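Local coordinates for protein short chain alcohol dehydrogenase-related dehydrogenase (Sinorhizobium meliloti, PDB 3TPC) that probably catalyses an oxidation–reduction reaction, as a member of the short-chain dehydrogenase/reductase family, although its own substrate is not established, at residues I145-S150 / I186-I191; D67-L72 / I124-E129; A89-G94 / V113-I118. One frame throughout, in Å; residues are numbered along the deposited sequence.

Contact 1: I145-S150 / I186-I191; sequences IVNTAS and IRVVTI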
loop_
_atom_site.group_PDB
_atom_site.type_symbol
_atom_site.label_atom_id
_atom_site.label_comp_id
_atom_site.label_asym_id
_atom_site.label_seq_id
_atom_site.Cartn_x
_atom_site.Cartn_y
_atom_site.Cartn_z
ATOM N N ILE D 145 2.843 10.568 19.421
ATOM C CA ILE D 145 3.823 11.101 18.531
ATOM C C ILE D 145 3.124 11.141 17.167
ATOM O O ILE D 145 2.655 10.130 16.694
ATOM C CB ILE D 145 5.080 10.173 18.524
ATOM C CG1 ILE D 145 5.722 10.189 19.922
ATOM C CG2 ILE D 145 6.068 10.557 17.395
ATOM C CD1 ILE D 145 6.992 9.235 20.143
ATOM N N VAL D 146 3.035 12.326 16.577
ATOM C CA VAL D 146 2.570 12.452 15.236
ATOM C C VAL D 146 3.738 12.872 14.361
ATOM O O VAL D 146 4.422 13.906 14.633
ATOM C CB VAL D 146 1.460 13.530 15.113
ATOM C CG1 VAL D 146 0.886 13.522 13.740
ATOM C CG2 VAL D 146 0.352 13.262 16.129
ATOM N N ASN D 147 3.950 12.127 13.278
ATOM C CA ASN D 147 4.974 12.547 12.334
ATOM C C ASN D 147 4.417 13.146 11.056
ATOM O O ASN D 147 3.280 12.869 10.644
ATOM C CB ASN D 147 5.903 11.401 12.024
ATOM C CG ASN D 147 6.472 10.755 13.280
ATOM O OD1 ASN D 147 6.354 9.553 13.465
ATOM N ND2 ASN D 147 7.062 11.529 14.134
ATOM N N THR D 148 5.254 13.929 10.399
ATOM C CA THR D 148 4.849 14.527 9.160
ATOM C C THR D 148 5.655 13.922 8.066
ATOM O O THR D 148 6.865 14.132 8.000
ATOM C CB THR D 148 5.075 16.068 9.168
ATOM O OG1 THR D 148 4.376 16.634 10.292
ATOM C CG2 THR D 148 4.552 16.635 7.912
ATOM N N ALA D 149 4.988 13.158 7.210
ATOM C CA ALA D 149 5.645 12.550 6.053
ATOM C C ALA D 149 5.216 13.407 4.888
ATOM O O ALA D 149 5.292 14.645 4.945
ATOM C CB ALA D 149 5.165 11.084 5.860
ATOM N N SER D 150 4.714 12.779 3.842
ATOM C CA SER D 150 4.182 13.527 2.714
ATOM C C SER D 150 3.664 12.553 1.684
ATOM O O SER D 150 4.139 11.418 1.584
ATOM C CB SER D 150 5.279 14.387 2.053
ATOM O OG SER D 150 5.135 14.394 0.644
ATOM N N ILE D 186 2.540 4.762 24.259
ATOM C CA ILE D 186 2.817 5.884 23.371
ATOM C C ILE D 186 2.321 5.510 21.968
ATOM O O ILE D 186 2.748 4.479 21.383
ATOM C CB ILE D 186 4.344 6.185 23.371
ATOM C CG1 ILE D 186 4.805 6.555 24.805
ATOM C CG2 ILE D 186 4.728 7.252 22.358
ATOM C CD1 ILE D 186 6.351 6.381 25.046
ATOM N N ARG D 187 1.398 6.310 21.439
ATOM C CA ARG D 187 0.917 6.076 20.089
ATOM C C ARG D 187 1.852 6.784 19.086
ATOM O O ARG D 187 2.501 7.791 19.416
ATOM C CB ARG D 187 -0.547 6.530 19.913
ATOM C CG ARG D 187 -1.553 5.639 20.652
ATOM C CD ARG D 187 -3.000 5.986 20.366
ATOM N NE ARG D 187 -3.439 7.284 20.913
ATOM C CZ ARG D 187 -3.759 8.371 20.203
ATOM N NH1 ARG D 187 -3.691 8.359 18.876
ATOM N NH2 ARG D 187 -4.117 9.507 20.825
ATOM N N VAL D 188 1.931 6.239 17.869
ATOM C CA VAL D 188 2.742 6.834 16.847
ATOM C C VAL D 188 1.926 6.722 15.600
ATOM O O VAL D 188 1.569 5.597 15.206
ATOM C CB VAL D 188 4.067 6.084 16.611
ATOM C CG1 VAL D 188 4.944 6.888 15.649
ATOM C CG2 VAL D 188 4.795 5.831 17.919
ATOM N N VAL D 189 1.658 7.897 14.993
ATOM C CA VAL D 189 0.785 8.073 13.862
ATOM C C VAL D 189 1.506 9.066 12.982
ATOM O O VAL D 189 2.175 9.910 13.512
ATOM C CB VAL D 189 -0.588 8.653 14.294
ATOM C CG1 VAL D 189 -1.545 8.852 13.086
ATOM C CG2 VAL D 189 -1.242 7.731 15.262
ATOM N N THR D 190 1.398 8.928 11.658
ATOM C CA THR D 190 2.046 9.773 10.664
ATOM C C THR D 190 0.961 10.297 9.728
ATOM O O THR D 190 0.030 9.552 9.365
ATOM C CB THR D 190 3.103 8.995 9.828
ATOM O OG1 THR D 190 4.154 8.555 10.698
ATOM C CG2 THR D 190 3.747 9.879 8.747
ATOM N N ILE D 191 1.031 11.598 9.435
ATOM C CA ILE D 191 0.179 12.217 8.436
ATOM C C ILE D 191 0.970 12.416 7.172
ATOM O O ILE D 191 2.081 12.949 7.218
ATOM C CB ILE D 191 -0.293 13.689 8.869
ATOM C CG1 ILE D 191 -1.205 13.671 10.077
ATOM C CG2 ILE D 191 -1.105 14.328 7.745
ATOM C CD1 ILE D 191 -1.410 15.090 10.746
#
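I145 is paired with V188, where its CG2 is 4.2 Å from CG1 of V188, and reaches past it with CD1 toward I186. Its CG1 stands beside its own backbone N (chi1 -64°) and the chain beyond is extended, which brings CD1 to 3.7 Å from CG2 of I186. Such long, branched residues suit two parallel strands in a core, since each can bridge the hollow between neighbours on the other strand. N147 fills the next hollow on this face, between V188 and T190: its OD1 is 3.7 Å from CG1 of V188, while its CB lies 3.6 Å from OG1 of T190. Both oxygens, OD1 of N147 and OG1 of T190, are buried by the contact, and no hydrogen-bond partner for either is seen in the model. Past the end of strand 145-148, the small methyl of A149 lies close against T190, its CB 3.4 Å from CG2. On the face that bears V146, V189 and I191, CG1 of V146 meets CD1 of I191 at 4.1 Å.

Between the two faces, five backbone hydrogen bonds join the strands in parallel. N147 sits in the middle of them: its N gives a 2.8 Å bond to O of V189, and its O takes one from N of I191.

The pair belongs to the central parallel sheet of the Rossmann fold, with strand 84-87 and strand 245-248 next to it on either side. Helices 161-181 and 106-132 cover the face bearing N147 and T190, and helix 225-237 covers that of V189 and I191. S150, whose OG caps N of A152, is consistent with the family's active-site serine, as it touches Y163 and K167.

Contact 2: D67-L72 / I124-E129; sequences DATAAL and IRLAAE
L126 and L72 interlock between two helices that run side by side; the axes of segments 67-72 and 124-129 come within 9.9 Å at 23°. L126, which has the most surface buried here, sends CD1 into the shallow dip between A68 and T69: CD1 is 3.8 Å from CB of A68 and 3.6 Å from OG1 of T69. Alanine suits that dip because its lone methyl leaves space for the leucine tip. The threonine hydroxyl stands beside its own backbone N (chi1 -54°) and bonds to O of E65 one turn earlier, which leaves it with a polar partner although an apolar methyl rests against it.

L72 answers from the other side. Its fork rests on the L126-A127 peptide link: CG is 3.8 Å from O of L126, CD2 packs 3.9 Å from CB of L126, and CD1 reaches to 3.5 Å from CA of A127. The small side chain of A127 lets the leucine come this near to the main chain. No hydrogen bond crosses between the segments, and the grip is purely by shape. Beside it, R125 forms a salt bridge with E65, and L126 also packs on P103 of the third subunit.

Helix 65-79 makes the crossover from edge strand 56-59 back to 84-87, and helix 106-132 links the neighbouring strands 84-87 and 143-148; this leucine-and-alanine seam between them is the helix-layer packing of a Rossmann-type alpha/beta sandwich.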
loop_
_atom_site.group_PDB
_atom_site.type_symbol
_atom_site.label_atom_id
_atom_site.label_comp_id
_atom_site.label_asym_id
_atom_site.label_seq_id
_atom_site.Cartn_x
_atom_site.Cartn_y
_atom_site.Cartn_z
ATOM N N ASP D 67 21.537 19.220 20.964
ATOM C CA ASP D 67 20.414 20.144 20.923
ATOM C C ASP D 67 19.106 19.483 21.328
ATOM O O ASP D 67 18.255 20.100 21.965
ATOM C CB ASP D 67 20.242 20.706 19.526
ATOM C CG ASP D 67 21.262 21.748 19.197
ATOM O OD1 ASP D 67 22.414 21.655 19.676
ATOM O OD2 ASP D 67 20.901 22.674 18.467
ATOM N N ALA D 68 18.967 18.226 20.941
ATOM C CA ALA D 68 17.788 17.472 21.166
ATOM C C ALA D 68 17.764 17.015 22.629
ATOM O O ALA D 68 16.704 17.008 23.264
ATOM C CB ALA D 68 17.781 16.270 20.210
ATOM N N THR D 69 18.918 16.619 23.161
ATOM C CA THR D 69 18.972 16.299 24.582
ATOM C C THR D 69 18.709 17.541 25.448
ATOM O O THR D 69 17.958 17.456 26.423
ATOM C CB THR D 69 20.277 15.648 25.001
ATOM O OG1 THR D 69 20.528 14.502 24.185
ATOM C CG2 THR D 69 20.173 15.196 26.464
ATOM N N ALA D 70 19.296 18.680 25.080
ATOM C CA ALA D 70 19.049 19.974 25.782
ATOM C C ALA D 70 17.579 20.449 25.774
ATOM O O ALA D 70 17.124 21.094 26.710
ATOM C CB ALA D 70 19.965 21.089 25.228
ATOM N N ALA D 71 16.842 20.119 24.720
ATOM C CA ALA D 71 15.444 20.483 24.626
ATOM C C ALA D 71 14.552 19.609 25.513
ATOM O O ALA D 71 13.578 20.094 26.092
ATOM C CB ALA D 71 14.993 20.398 23.167
ATOM N N LEU D 72 14.868 18.317 25.588
ATOM C CA LEU D 72 14.114 17.392 26.418
ATOM C C LEU D 72 14.396 17.652 27.907
ATOM O O LEU D 72 13.459 17.769 28.690
ATOM C CB LEU D 72 14.349 15.925 26.015
ATOM C CG LEU D 72 13.488 15.235 24.937
ATOM C CD1 LEU D 72 12.002 15.145 25.280
ATOM C CD2 LEU D 72 13.663 15.831 23.545
ATOM N N ILE D 124 12.129 11.423 18.269
ATOM C CA ILE D 124 11.352 10.318 18.720
ATOM C C ILE D 124 12.021 9.475 19.775
ATOM O O ILE D 124 11.448 9.125 20.751
ATOM C CB ILE D 124 10.970 9.433 17.545
ATOM C CG1 ILE D 124 9.916 10.096 16.700
ATOM C CG2 ILE D 124 10.474 8.160 17.987
ATOM C CD1 ILE D 124 9.289 9.199 15.783
ATOM N N ARG D 125 13.264 9.165 19.571
ATOM C CA ARG D 125 13.923 8.416 20.576
ATOM C C ARG D 125 14.063 9.148 21.910
ATOM O O ARG D 125 13.918 8.576 22.949
ATOM C CB ARG D 125 15.233 7.856 20.082
ATOM C CG ARG D 125 16.352 8.732 20.256
ATOM C CD ARG D 125 17.369 8.547 19.224
ATOM N NE ARG D 125 18.251 9.662 19.349
ATOM C CZ ARG D 125 19.321 9.700 20.113
ATOM N NH1 ARG D 125 19.699 8.661 20.780
ATOM N NH2 ARG D 125 19.995 10.792 20.192
ATOM N N LEU D 126 14.393 10.411 21.858
ATOM C CA LEU D 126 14.462 11.198 23.062
ATOM C C LEU D 126 13.182 11.590 23.769
ATOM O O LEU D 126 13.084 11.466 24.938
ATOM C CB LEU D 126 15.415 12.358 22.906
ATOM C CG LEU D 126 16.854 11.968 22.612
ATOM C CD1 LEU D 126 17.647 13.169 22.399
ATOM C CD2 LEU D 126 17.455 11.161 23.648
ATOM N N ALA D 127 12.187 12.014 23.029
ATOM C CA ALA D 127 10.866 12.253 23.605
ATOM C C ALA D 127 10.263 11.002 24.213
ATOM O O ALA D 127 9.608 11.046 25.242
ATOM C CB ALA D 127 9.942 12.787 22.557
ATOM N N ALA D 128 10.420 9.885 23.533
ATOM C CA ALA D 128 9.727 8.731 23.941
ATOM C C ALA D 128 10.283 8.278 25.280
ATOM O O ALA D 128 9.509 7.807 26.126
ATOM C CB ALA D 128 9.871 7.652 22.911
ATOM N N GLU D 129 11.603 8.391 25.449
ATOM C CA GLU D 129 12.263 8.097 26.711
ATOM C C GLU D 129 11.565 8.837 27.871
ATOM O O GLU D 129 11.129 8.204 28.815
ATOM C CB GLU D 129 13.742 8.482 26.659
ATOM C CG GLU D 129 14.408 8.514 28.057
ATOM C CD GLU D 129 15.929 8.456 27.993
ATOM O OE1 GLU D 129 16.533 9.292 27.281
ATOM O OE2 GLU D 129 16.528 7.543 28.608
#

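Contact 3: A89-G94 / V113-I118; sequences AGTAPG and VAVNLI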
loop_
_atom_site.group_PDB
_atom_site.type_symbol
_atom_site.label_atom_id
_atom_site.label_comp_id
_atom_site.label_asym_id
_atom_site.label_seq_id
_atom_site.Cartn_x
_atom_site.Cartn_y
_atom_site.Cartn_z
ATOM N N ALA D 89 9.430 19.658 11.403
ATOM C CA ALA D 89 10.650 20.123 10.703
ATOM C C ALA D 89 10.874 19.354 9.398
ATOM O O ALA D 89 10.757 18.116 9.364
ATOM C CB ALA D 89 11.858 19.975 11.578
ATOM N N GLY D 90 11.239 20.052 8.337
ATOM C CA GLY D 90 11.397 19.370 7.069
ATOM C C GLY D 90 11.780 20.292 5.972
ATOM O O GLY D 90 11.507 21.494 6.068
ATOM N N THR D 91 12.441 19.740 4.952
ATOM C CA THR D 91 12.803 20.470 3.739
ATOM C C THR D 91 12.272 19.650 2.612
ATOM O O THR D 91 12.148 18.430 2.728
ATOM C CB THR D 91 14.307 20.527 3.434
ATOM O OG1 THR D 91 15.076 20.079 4.538
ATOM C CG2 THR D 91 14.743 21.927 3.004
ATOM N N ALA D 92 12.038 20.323 1.495
ATOM C CA ALA D 92 11.440 19.727 0.323
ATOM C C ALA D 92 12.127 20.231 -0.960
ATOM O O ALA D 92 11.475 20.801 -1.864
ATOM C CB ALA D 92 9.945 20.009 0.296
ATOM N N PRO D 93 13.451 20.006 -1.066
ATOM C CA PRO D 93 14.100 20.310 -2.361
ATOM C C PRO D 93 13.574 19.469 -3.534
ATOM O O PRO D 93 12.905 18.439 -3.347
ATOM C CB PRO D 93 15.578 19.988 -2.117
ATOM C CG PRO D 93 15.586 19.080 -0.930
ATOM C CD PRO D 93 14.384 19.419 -0.087
ATOM N N GLY D 94 13.837 19.960 -4.741
ATOM C CA GLY D 94 13.677 19.206 -5.977
ATOM C C GLY D 94 15.017 19.333 -6.678
ATOM O O GLY D 94 15.586 20.418 -6.747
ATOM N N VAL D 113 17.700 13.745 3.733
ATOM C CA VAL D 113 17.457 12.566 4.570
ATOM C C VAL D 113 17.741 12.890 6.039
ATOM O O VAL D 113 16.974 12.511 6.913
ATOM C CB VAL D 113 18.294 11.336 4.102
ATOM C CG1 VAL D 113 18.104 10.136 5.026
ATOM C CG2 VAL D 113 17.876 10.927 2.735
ATOM N N ALA D 114 18.823 13.625 6.306
ATOM C CA ALA D 114 19.191 13.960 7.677
ATOM C C ALA D 114 18.148 14.878 8.381
ATOM O O ALA D 114 17.658 14.560 9.478
ATOM C CB ALA D 114 20.618 14.492 7.748
ATOM N N VAL D 115 17.703 15.937 7.718
ATOM C CA VAL D 115 16.677 16.776 8.318
ATOM C C VAL D 115 15.342 16.024 8.465
ATOM O O VAL D 115 14.778 15.977 9.528
ATOM C CB VAL D 115 16.412 17.992 7.459
ATOM C CG1 VAL D 115 15.113 18.642 7.856
ATOM C CG2 VAL D 115 17.599 18.968 7.498
ATOM N N ASN D 116 14.859 15.429 7.377
ATOM C CA ASN D 116 13.529 14.829 7.343
ATOM C C ASN D 116 13.444 13.510 8.133
ATOM O O ASN D 116 12.515 13.324 8.900
ATOM C CB ASN D 116 13.040 14.687 5.888
ATOM C CG ASN D 116 12.742 16.052 5.231
ATOM O OD1 ASN D 116 12.321 16.977 5.886
ATOM N ND2 ASN D 116 12.968 16.161 3.952
ATOM N N LEU D 117 14.438 12.635 7.997
ATOM C CA LEU D 117 14.384 11.326 8.617
ATOM C C LEU D 117 15.202 11.199 9.940
ATOM O O LEU D 117 14.643 10.808 10.966
ATOM C CB LEU D 117 14.749 10.234 7.594
ATOM C CG LEU D 117 14.936 8.816 8.153
ATOM C CD1 LEU D 117 13.719 8.315 8.985
ATOM C CD2 LEU D 117 15.200 7.864 7.020
ATOM N N ILE D 118 16.509 11.505 9.906
ATOM C CA ILE D 118 17.349 11.346 11.093
ATOM C C ILE D 118 16.862 12.284 12.184
ATOM O O ILE D 118 16.814 11.892 13.348
ATOM C CB ILE D 118 18.831 11.651 10.865
ATOM C CG1 ILE D 118 19.424 10.888 9.680
ATOM C CG2 ILE D 118 19.635 11.218 12.093
ATOM C CD1 ILE D 118 19.100 9.508 9.685
#
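V115 is the first residue of helix segment 113-118 to meet the loop 89-94. Its CG1 lies anti to the backbone N (chi1 164°) and comes to 3.6 Å from OG1 of T91, the two side chains crossing at about a right angle. The same methyl is 3.9 Å from CA of G90. Valine suits this half-exposed place, as a short, blunt bump against which the loop can lie.

N116 follows and carries the polar part of the contact. Its amide faces the backbone of T91 with both ends: ND2 donates a straight bond of 2.7 Å to O of T91, with an N-H...O angle of 168°, and that oxygen lies nearly in the plane of the amide. OD1 accepts from N of T91, although this second bond is less certain because OD1 is placed too near a neighbour. Asparagine fits because one flat group offers a donor and an acceptor side by side, matching the C=O and N-H of a single loop residue. An alanine here would probably leave O and N of T91 without their mates and the loop less firmly tied to the helix.

The helix takes a wider pi-type turn over 114-118, where O of V113 accepts from N of L117 and N of I118. L117 and I118 pack on F109 of the third subunit.

N116, in a locally irregular helix, is consistent with the asparagine of the family's Asn-Ser-Tyr-Lys active site. Y163, S166 and K167 of helix 161-181 touch it from their side. Loop 89-94 lies across helix 106-132, and the contact sits past the C-terminal end of strand 84-87, beside helix 161-181.

How the contacts relate
Contact 1 is the deepest and largest, a strand pair held by backbone hydrogen bonds, with mainly apolar side chains on both faces and a few buried polar ones among them. Contact 2 is also buried but lies further from the chain's centre and rests on packing without a hydrogen bond across it, mostly of leucine and alanine. Contact 3 is a surface contact, where an amide side chain ties down an extended loop. Contacts 2 and 3 share helix 106-132, and both adjoin the third subunit, although their centres are about 18 Å apart. The helix also joins contact 2 to contact 1, since I124 rests on I145 and N147. Contacts 1 and 3 do not touch, yet S150 and N116 both meet Y163 and K167.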